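Local coordinates for protein Lys-gingipain W83 (Porphyromonas gingivalis, PDB 4ITC) that cleaves proteins strictly after lysine as a secreted cysteine protease and is represented here by its calcium-binding K1 domain, one of several adhesin domains that are haemolytic in vitro, at residues Gly43-Glu48 and Ile162-Val167; Glu48-Gly53 and Ser156-Tyr161. All coordinates share one frame; numbering follows the deposited sequence. Where two conformers were deposited one is given.

How the contacts relate
Together the contacts bring residues 43-53 against residues 156-167, and Glu48 belongs to both. Contact 1 lies near the middle of the domain, where two sheet strands pair antiparallel; it is buried, held by a regular ladder of backbone bonds and closed at one end by a calcium ion. Contact 2 continues the same run outward into loops, with centres about 14 Å apart, and is only partly buried. There the ladder gives way to a serine-centred bond network, aromatic packing, a bridging water and a guanidine molecule. The two meet where Tyr46 CD2 packs at 3.6 Å on Tyr161 CD2.

Contact 1 (Gly43-Glu48 and Ile162-Val167); sequences GCVYSE and IDLDEV. With CA (calcium ion), chain C.
Gly43 and Asp165 meet through a shared calcium ion. The ion is bound by Gly43 O at 2.3 Å and by both carboxylate oxygens of Asp165, OD1 at 2.4 Å and OD2 at 2.5 Å. Glu166 OE1 adds a fourth bond from this pair of segments, also 2.4 Å long, and Ser7, Glu9 and Ser41 complete the site. The metal is what lets Gly43 O and the Asp165 carboxylate, all acceptors, sit so close together. With CG anti to the backbone N (chi1 -156°), the Asp165 carboxylate faces Gly43 O and the ion; the side chain also has a polar partner in Tyr39. At Glu166 the backbone turns into the left-handed region (phi 57°), consistent with two consecutive residues turning their carboxylates to one ion.

Beyond the ion the strands pair antiparallel. Val45 N donates to Leu164 O at 3.0 Å in an almost straight bond (177°), Leu164 N returns a bond to Val45 O, and Ser47 and Ile162 repeat the exchange. This is the middle of one sheet of the domain's beta sandwich: strand 161-171 pairs along its other edge with strand 75-83, and strand 43-48 with strand 29-32. Val45, Ser47, Ile162 and Leu164 share the face turned to the second sheet. Val45 and Leu164 lie side by side there, Val45 CG2 touching Leu164 CB at 3.7 Å, and both pack on Leu64. Ile162 CG2 reaches Ser47 CB, while Ser47 OG bonds to His153 ND1 of the opposing sheet. On the other face, at the non-hydrogen-bonded pair, Asp163 OD1 lies 3.4 Å from Tyr46 CB. This oxygen is buried without a polar partner in the model, which might raise the acid's pKa, and the Tyr46 ring leads away toward Ile36.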
loop_
_atom_site.group_PDB
_atom_site.type_symbol
_atom_site.label_atom_id
_atom_site.label_comp_id
_atom_site.label_asym_id
_atom_site.label_seq_id
_atom_site.Cartn_x
_atom_site.Cartn_y
_atom_site.Cartn_z
ATOM N N GLY A 43 -11.348 -7.994 3.068
ATOM C CA GLY A 43 -9.929 -8.233 2.814
ATOM C C GLY A 43 -9.168 -7.014 2.340
ATOM O O GLY A 43 -9.717 -6.112 1.718
ATOM N N CYS A 44 -7.897 -6.975 2.710
ATOM C CA CYS A 44 -6.986 -5.910 2.258
ATOM C C CYS A 44 -5.572 -6.434 2.319
ATOM O O CYS A 44 -5.374 -7.637 2.483
ATOM C CB CYS A 44 -7.133 -4.676 3.102
ATOM S SG CYS A 44 -6.624 -4.811 4.820
ATOM N N VAL A 45 -4.577 -5.553 2.133
ATOM C CA VAL A 45 -3.195 -5.907 2.380
ATOM C C VAL A 45 -2.607 -4.927 3.383
ATOM O O VAL A 45 -3.091 -3.826 3.551
ATOM C CB VAL A 45 -2.339 -5.908 1.089
ATOM C CG1 VAL A 45 -2.856 -6.995 0.162
ATOM C CG2 VAL A 45 -2.357 -4.564 0.414
ATOM N N TYR A 46 -1.554 -5.379 4.059
ATOM C CA TYR A 46 -0.914 -4.552 5.062
ATOM C C TYR A 46 0.573 -4.846 5.152
ATOM O O TYR A 46 1.067 -5.897 4.712
ATOM C CB TYR A 46 -1.554 -4.731 6.429
ATOM C CG TYR A 46 -1.261 -6.053 7.093
ATOM C CD1 TYR A 46 -1.962 -7.203 6.737
ATOM C CD2 TYR A 46 -0.319 -6.151 8.081
ATOM C CE1 TYR A 46 -1.724 -8.389 7.364
ATOM C CE2 TYR A 46 -0.057 -7.353 8.724
ATOM C CZ TYR A 46 -0.763 -8.482 8.351
ATOM O OH TYR A 46 -0.512 -9.700 8.995
ATOM N N SER A 47 1.308 -3.866 5.682
ATOM C CA SER A 47 2.728 -3.978 5.890
ATOM C C SER A 47 3.058 -3.384 7.254
ATOM O O SER A 47 2.484 -2.377 7.685
ATOM C CB SER A 47 3.472 -3.257 4.780
ATOM O OG SER A 47 4.863 -3.262 4.973
ATOM N N GLU A 48 3.992 -4.039 7.960
ATOM C CA GLU A 48 4.295 -3.778 9.362
ATOM C C GLU A 48 5.531 -2.907 9.573
ATOM O O GLU A 48 6.626 -3.203 9.052
ATOM C CB GLU A 48 4.559 -5.116 10.059
ATOM C CG GLU A 48 3.370 -6.057 10.039
ATOM C CD GLU A 48 3.778 -7.499 10.237
ATOM O OE1 GLU A 48 3.294 -8.077 11.256
ATOM O OE2 GLU A 48 4.594 -8.040 9.433
ATOM N N ILE A 162 0.540 -0.168 7.993
ATOM C CA ILE A 162 -0.170 0.509 6.947
ATOM C C ILE A 162 -1.032 -0.521 6.214
ATOM O O ILE A 162 -0.558 -1.611 5.864
ATOM C CB ILE A 162 0.781 1.270 5.967
ATOM C CG1 ILE A 162 -0.033 2.054 4.924
ATOM C CG2 ILE A 162 1.836 0.383 5.338
ATOM C CD1 ILE A 162 0.846 2.976 4.105
ATOM N N ASP A 163 -2.278 -0.160 5.958
ATOM C CA ASP A 163 -3.205 -1.003 5.238
ATOM C C ASP A 163 -3.541 -0.321 3.891
ATOM O O ASP A 163 -3.722 0.885 3.834
ATOM C CB ASP A 163 -4.505 -1.154 5.991
ATOM C CG ASP A 163 -4.397 -1.705 7.407
ATOM O OD1 ASP A 163 -3.355 -2.222 7.879
ATOM O OD2 ASP A 163 -5.487 -1.607 8.087
ATOM N N LEU A 164 -3.756 -1.140 2.872
ATOM C CA LEU A 164 -3.984 -0.711 1.505
ATOM C C LEU A 164 -5.097 -1.577 0.928
ATOM O O LEU A 164 -5.121 -2.800 1.152
ATOM C CB LEU A 164 -2.690 -0.881 0.677
ATOM C CG LEU A 164 -2.795 -0.750 -0.838
ATOM C CD1 LEU A 164 -2.940 0.714 -1.174
ATOM C CD2 LEU A 164 -1.539 -1.291 -1.529
ATOM N N ASP A 165 -6.033 -0.948 0.194
ATOM C CA ASP A 165 -7.171 -1.698 -0.367
ATOM C C ASP A 165 -7.701 -1.062 -1.631
ATOM O O ASP A 165 -7.447 0.123 -1.925
ATOM C CB ASP A 165 -8.286 -1.841 0.680
ATOM C CG ASP A 165 -9.197 -3.040 0.442
ATOM O OD1 ASP A 165 -8.900 -3.903 -0.407
ATOM O OD2 ASP A 165 -10.220 -3.141 1.162
ATOM N N GLU A 166 -8.425 -1.894 -2.394
ATOM C CA GLU A 166 -9.321 -1.455 -3.471
ATOM C C GLU A 166 -8.563 -0.614 -4.498
ATOM O O GLU A 166 -8.842 0.563 -4.691
ATOM C CB GLU A 166 -10.490 -0.712 -2.870
ATOM C CG GLU A 166 -11.323 -1.593 -1.919
ATOM C CD GLU A 166 -11.875 -2.864 -2.522
ATOM O OE1 GLU A 166 -11.931 -3.852 -1.741
ATOM O OE2 GLU A 166 -12.195 -2.885 -3.756
ATOM N N VAL A 167 -7.613 -1.256 -5.132
ATOM C CA VAL A 167 -6.759 -0.619 -6.134
ATOM C C VAL A 167 -7.441 -0.697 -7.471
ATOM O O VAL A 167 -7.816 -1.758 -7.913
ATOM C CB VAL A 167 -5.413 -1.329 -6.245
ATOM C CG1 VAL A 167 -4.597 -0.782 -7.423
ATOM C CG2 VAL A 167 -4.656 -1.189 -4.925
HETATM CA CA CA C . -10.928 -5.193 -0.029
#

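Contact 2 (Glu48-Gly53 and Ser156-Tyr161); sequences ESFGLG and STDMFY. With GAI (guanidine), chain E.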
loop_
_atom_site.group_PDB
_atom_site.type_symbol
_atom_site.label_atom_id
_atom_site.label_comp_id
_atom_site.label_asym_id
_atom_site.label_seq_id
_atom_site.Cartn_x
_atom_site.Cartn_y
_atom_site.Cartn_z
ATOM N N GLU A 48 3.992 -4.039 7.960
ATOM C CA GLU A 48 4.295 -3.778 9.362
ATOM C C GLU A 48 5.531 -2.907 9.573
ATOM O O GLU A 48 6.626 -3.203 9.052
ATOM C CB GLU A 48 4.559 -5.116 10.059
ATOM C CG GLU A 48 3.370 -6.057 10.039
ATOM C CD GLU A 48 3.778 -7.499 10.237
ATOM O OE1 GLU A 48 3.294 -8.077 11.256
ATOM O OE2 GLU A 48 4.594 -8.040 9.433
ATOM N N SER A 49 5.401 -1.891 10.438
ATOM C CA SER A 49 6.562 -1.249 11.050
ATOM C C SER A 49 6.816 -1.673 12.491
ATOM O O SER A 49 7.820 -1.255 13.086
ATOM C CB SER A 49 6.428 0.279 10.963
ATOM O OG SER A 49 5.499 0.756 11.878
ATOM N N PHE A 50 5.917 -2.496 13.032
ATOM C CA PHE A 50 6.037 -3.119 14.351
ATOM C C PHE A 50 5.231 -4.398 14.252
ATOM O O PHE A 50 4.103 -4.374 13.770
ATOM C CB PHE A 50 5.433 -2.204 15.414
ATOM C CG PHE A 50 5.521 -2.756 16.836
ATOM C CD1 PHE A 50 4.524 -3.569 17.320
ATOM C CD2 PHE A 50 6.636 -2.515 17.611
ATOM C CE1 PHE A 50 4.593 -4.095 18.604
ATOM C CE2 PHE A 50 6.724 -3.034 18.897
ATOM C CZ PHE A 50 5.700 -3.815 19.375
ATOM N N GLY A 51 5.796 -5.496 14.740
ATOM C CA GLY A 51 5.095 -6.804 14.702
ATOM C C GLY A 51 4.651 -7.219 16.113
ATOM O O GLY A 51 5.367 -7.035 17.096
ATOM N N LEU A 52 3.467 -7.786 16.175
ATOM C CA LEU A 52 2.940 -8.379 17.420
ATOM C C LEU A 52 3.733 -9.582 17.898
ATOM O O LEU A 52 4.524 -10.163 17.158
ATOM C CB LEU A 52 1.522 -8.821 17.179
ATOM C CG LEU A 52 0.537 -7.669 16.938
ATOM C CD1 LEU A 52 -0.858 -8.163 16.655
ATOM C CD2 LEU A 52 0.569 -6.696 18.099
ATOM N N GLY A 53 3.512 -9.956 19.157
ATOM C CA GLY A 53 4.001 -11.241 19.657
ATOM C C GLY A 53 5.484 -11.333 19.932
ATOM O O GLY A 53 6.016 -12.445 20.062
ATOM N N SER A 156 9.982 4.052 7.568
ATOM C CA SER A 156 8.966 3.868 8.586
ATOM C C SER A 156 9.544 2.968 9.661
ATOM O O SER A 156 10.299 2.017 9.389
ATOM C CB SER A 156 7.703 3.194 8.019
ATOM O OG SER A 156 7.080 4.016 7.043
ATOM N N THR A 157 9.242 3.292 10.904
ATOM C CA THR A 157 9.608 2.361 11.980
ATOM C C THR A 157 8.782 2.645 13.230
ATOM O O THR A 157 8.419 3.797 13.526
ATOM C CB THR A 157 11.123 2.453 12.278
ATOM O OG1 THR A 157 11.498 1.389 13.154
ATOM C CG2 THR A 157 11.467 3.789 12.974
ATOM N N ASP A 158 8.434 1.588 13.938
ATOM C CA ASP A 158 7.898 1.694 15.286
ATOM C C ASP A 158 6.559 2.387 15.395
ATOM O O ASP A 158 6.289 3.095 16.348
ATOM C CB ASP A 158 8.954 2.369 16.217
ATOM C CG ASP A 158 8.618 2.212 17.655
ATOM O OD1 ASP A 158 7.992 1.202 18.054
ATOM O OD2 ASP A 158 9.035 3.096 18.440
ATOM N N MET A 159 5.683 2.103 14.435
ATOM C CA MET A 159 4.298 2.535 14.488
ATOM C C MET A 159 3.454 1.275 14.577
ATOM O O MET A 159 3.491 0.581 15.632
ATOM C CB MET A 159 3.988 3.478 13.339
ATOM C CG MET A 159 4.611 4.856 13.576
ATOM S SD MET A 159 3.721 5.764 14.849
ATOM C CE MET A 159 4.992 6.967 15.378
ATOM N N PHE A 160 2.744 0.896 13.523
ATOM C CA PHE A 160 2.070 -0.420 13.572
ATOM C C PHE A 160 1.973 -0.985 12.164
ATOM O O PHE A 160 2.928 -1.590 11.697
ATOM C CB PHE A 160 0.754 -0.389 14.351
ATOM C CG PHE A 160 0.217 -1.751 14.701
ATOM C CD1 PHE A 160 1.023 -2.672 15.344
ATOM C CD2 PHE A 160 -1.066 -2.107 14.381
ATOM C CE1 PHE A 160 0.530 -3.933 15.704
ATOM C CE2 PHE A 160 -1.572 -3.385 14.732
ATOM C CZ PHE A 160 -0.766 -4.287 15.375
ATOM N N TYR A 161 0.835 -0.862 11.523
ATOM C CA TYR A 161 0.668 -1.270 10.115
ATOM C C TYR A 161 0.149 -0.139 9.272
ATOM O O TYR A 161 -0.618 0.706 9.737
ATOM C CB TYR A 161 -0.310 -2.416 9.882
ATOM C CG TYR A 161 -0.350 -3.588 10.812
ATOM C CD1 TYR A 161 0.779 -3.998 11.543
ATOM C CD2 TYR A 161 -1.514 -4.343 10.895
ATOM C CE1 TYR A 161 0.693 -5.096 12.382
ATOM C CE2 TYR A 161 -1.600 -5.454 11.719
ATOM C CZ TYR A 161 -0.495 -5.817 12.457
ATOM O OH TYR A 161 -0.474 -6.938 13.287
HETATM C C GAI E . 5.580 4.775 19.449
HETATM N N1 GAI E . 4.984 5.472 20.327
HETATM N N2 GAI E . 6.500 3.893 19.778
HETATM N N3 GAI E . 5.233 5.024 18.211
HETATM O O HOH W 1 1.982 -8.129 13.660
#
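Tyr161 lies side by side with Glu48, its CB resting on the Ser47 carbonyl. CD1 touches Glu48 CG at 3.6 Å, the two residues forming a non-hydrogen-bonded antiparallel pair at the end of the strands. Further out, Phe50 O lies at the edge of the ring, near its plane, 3.8 Å from CE1. One ring face is covered by Phe160, whose CE2 sits over the centre, 3.5 Å above the plane. At the tip, Tyr161 OH meets Leu52 CD1 at 3.6 Å and binds a water at 2.8 Å. That water also donates to Glu48 OE1 and accepts from Leu52 N, linking Tyr161 to Glu48 and Leu52 across the contact; Glu48 OE2 turns to Lys29 in a salt bridge. Leu52 CD2 approaches Phe160 CE1 at the edge of its ring.

Here strand 43-48 of the beta sandwich ends and strand 161-171 begins, and Ser49, before the short strand 50-51, takes over from the ladder. Its N donates to Phe160 O at 2.8 Å, and its O accepts from Asp158 N, which stands above the carbonyl plane. With OG between the backbone N and carbonyl carbon (chi1 75°), the hydroxyl accepts from Met159 N at 2.9 Å and also bonds to Glu91 OE2, an oxygen shared with Phe160 N. Phe50 CB packs against Met159 O. On the outer side of this loop a guanidine molecule donates through N3 to Asp158 O at 2.9 Å and through N2 to Asp158 OD2, while Met159 CE touches N3; Tyr88 completes the pocket.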